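Local coordinates for cyclic nucleotide-binding domain (CNMP-BD) protein (Geobacter metallireducens, PDB 3MDP) that has a cyclic nucleotide-binding domain and may act in DNA-binding transcriptional regulation, at residues A82-V86 / A136-R140. Sequence-based numbering, arbitrary orientation.
Sequences AIFGV and AVLAR. With SIN (succinic acid), chain B.
R140, in the C-terminal part of the chain, reaches to strand 83-84, where its NH2 donates to the carbonyl O of I83 (3.2 Å, N-H...O angle 163°). Extended from CG to NE, the arginine chain carries its guanidinium far enough to meet, edge-on, both this carbonyl and a bound succinate, which probably came from the crystallisation liquor. NH2 also donates to O1 of the succinate (2.8 Å) and NH1 to O2 (2.8 Å), a two-pronged grip on one carboxylate. From the turn after the strand, the backbone N of V86 adds a straight bond to O1 (3.3 Å, 171°) and that of G85 a weak one; the hydroxyls of S87 and T96 also bond to the succinate. Beside these polar bonds lies the apolar part: CG1 of I83 packs closely on CB of A136 (3.6 Å), while CG2 of V86 and CG2 of V137 are in ordinary contact (3.9 Å). V86 and V137 also pack on L138 and V137 of the second subunit, respectively. The looser side is wet: one water accepts from NE of R140 (2.8 Å) and donates to I83 O (2.7 Å), so that carbonyl receives two hydrogens and helps fix the guanidinium's rotation. The G85-V86 turn probably lies where the family's phosphate-binding cassette is expected, with R140 contributing from outside it; arginine and backbone N-H groups converging on one carboxylate suggest an anion site.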
loop_
_atom_site.group_PDB
_atom_site.type_symbol
_atom_site.label_atom_id
_atom_site.label_comp_id
_atom_site.label_asym_id
_atom_site.label_seq_id
_atom_site.Cartn_x
_atom_site.Cartn_y
_atom_site.Cartn_z
ATOM N N ALA A 82 12.499 4.650 -6.395
ATOM C CA ALA A 82 11.125 4.534 -5.912
ATOM C C ALA A 82 10.104 4.512 -7.067
ATOM O O ALA A 82 10.327 5.096 -8.138
ATOM C CB ALA A 82 10.815 5.681 -4.948
ATOM N N ILE A 83 8.984 3.833 -6.831
ATOM C CA ILE A 83 7.902 3.754 -7.788
ATOM C C ILE A 83 6.826 4.808 -7.575
ATOM O O ILE A 83 6.588 5.301 -6.439
ATOM C CB ILE A 83 7.262 2.309 -7.853
ATOM C CG1 ILE A 83 6.536 1.936 -6.563
ATOM C CG2 ILE A 83 8.350 1.243 -8.173
ATOM C CD1 ILE A 83 5.542 0.779 -6.756
ATOM N N PHE A 84 6.142 5.129 -8.662
ATOM C CA PHE A 84 4.990 6.033 -8.629
ATOM C C PHE A 84 4.031 5.647 -9.746
ATOM O O PHE A 84 4.352 4.806 -10.563
ATOM C CB PHE A 84 5.428 7.531 -8.644
ATOM C CG PHE A 84 6.125 7.972 -9.919
ATOM C CD1 PHE A 84 7.447 7.658 -10.150
ATOM C CD2 PHE A 84 5.448 8.720 -10.872
ATOM C CE1 PHE A 84 8.088 8.053 -11.346
ATOM C CE2 PHE A 84 6.081 9.153 -12.021
ATOM C CZ PHE A 84 7.410 8.826 -12.258
ATOM N N GLY A 85 2.822 6.194 -9.728
ATOM C CA GLY A 85 1.730 5.627 -10.527
ATOM C C GLY A 85 1.163 4.343 -9.941
ATOM O O GLY A 85 0.669 3.485 -10.674
ATOM N N VAL A 86 1.199 4.222 -8.616
ATOM C CA VAL A 86 0.831 2.979 -7.924
ATOM C C VAL A 86 -0.637 2.574 -8.120
ATOM O O VAL A 86 -0.978 1.388 -8.040
ATOM C CB VAL A 86 1.152 3.025 -6.396
ATOM C CG1 VAL A 86 2.655 3.106 -6.172
ATOM C CG2 VAL A 86 0.414 4.200 -5.685
ATOM N N ALA A 136 5.871 -0.224 -0.966
ATOM C CA ALA A 136 6.352 1.010 -1.576
ATOM C C ALA A 136 5.624 2.242 -1.027
ATOM O O ALA A 136 6.266 3.266 -0.706
ATOM C CB ALA A 136 6.188 0.950 -3.088
ATOM N N VAL A 137 4.301 2.161 -0.932
ATOM C CA VAL A 137 3.522 3.299 -0.450
ATOM C C VAL A 137 3.732 3.500 1.047
ATOM O O VAL A 137 3.788 4.645 1.533
ATOM C CB VAL A 137 2.022 3.172 -0.810
ATOM C CG1 VAL A 137 1.281 4.423 -0.394
ATOM C CG2 VAL A 137 1.847 2.964 -2.309
ATOM N N LEU A 138 3.879 2.403 1.785
ATOM C CA LEU A 138 4.208 2.486 3.212
ATOM C C LEU A 138 5.532 3.227 3.429
ATOM O O LEU A 138 5.647 4.040 4.331
ATOM C CB LEU A 138 4.283 1.089 3.836
ATOM C CG LEU A 138 4.591 1.001 5.329
ATOM C CD1 LEU A 138 3.520 1.703 6.228
ATOM C CD2 LEU A 138 4.738 -0.455 5.707
ATOM N N ALA A 139 6.510 2.932 2.590
ATOM C CA ALA A 139 7.861 3.503 2.693
ATOM C C ALA A 139 7.884 5.004 2.423
ATOM O O ALA A 139 8.815 5.685 2.836
ATOM C CB ALA A 139 8.829 2.769 1.719
ATOM N N ARG A 140 6.851 5.540 1.768
ATOM C CA ARG A 140 6.769 6.997 1.521
ATOM C C ARG A 140 6.710 7.844 2.790
ATOM O O ARG A 140 7.046 9.032 2.752
ATOM C CB ARG A 140 5.561 7.342 0.649
ATOM C CG ARG A 140 5.731 6.894 -0.760
ATOM C CD ARG A 140 4.484 7.119 -1.559
ATOM N NE ARG A 140 4.664 6.773 -2.963
ATOM C CZ ARG A 140 3.728 6.922 -3.893
ATOM N NH1 ARG A 140 2.520 7.413 -3.585
ATOM N NH2 ARG A 140 3.997 6.593 -5.133
HETATM C C1 SIN B . 1.175 7.806 -6.905
HETATM O O1 SIN B . 2.125 6.998 -7.133
HETATM O O2 SIN B . 0.732 7.952 -5.734
HETATM C C2 SIN B . 0.533 8.582 -8.043
HETATM C C3 SIN B . -0.978 8.637 -7.934
HETATM C C4 SIN B . -1.590 7.265 -7.938
HETATM O O3 SIN B . -0.951 6.310 -8.424
HETATM O O4 SIN B . -2.765 7.079 -7.455
HETATM O O HOH W 1 7.179 5.846 -3.838
#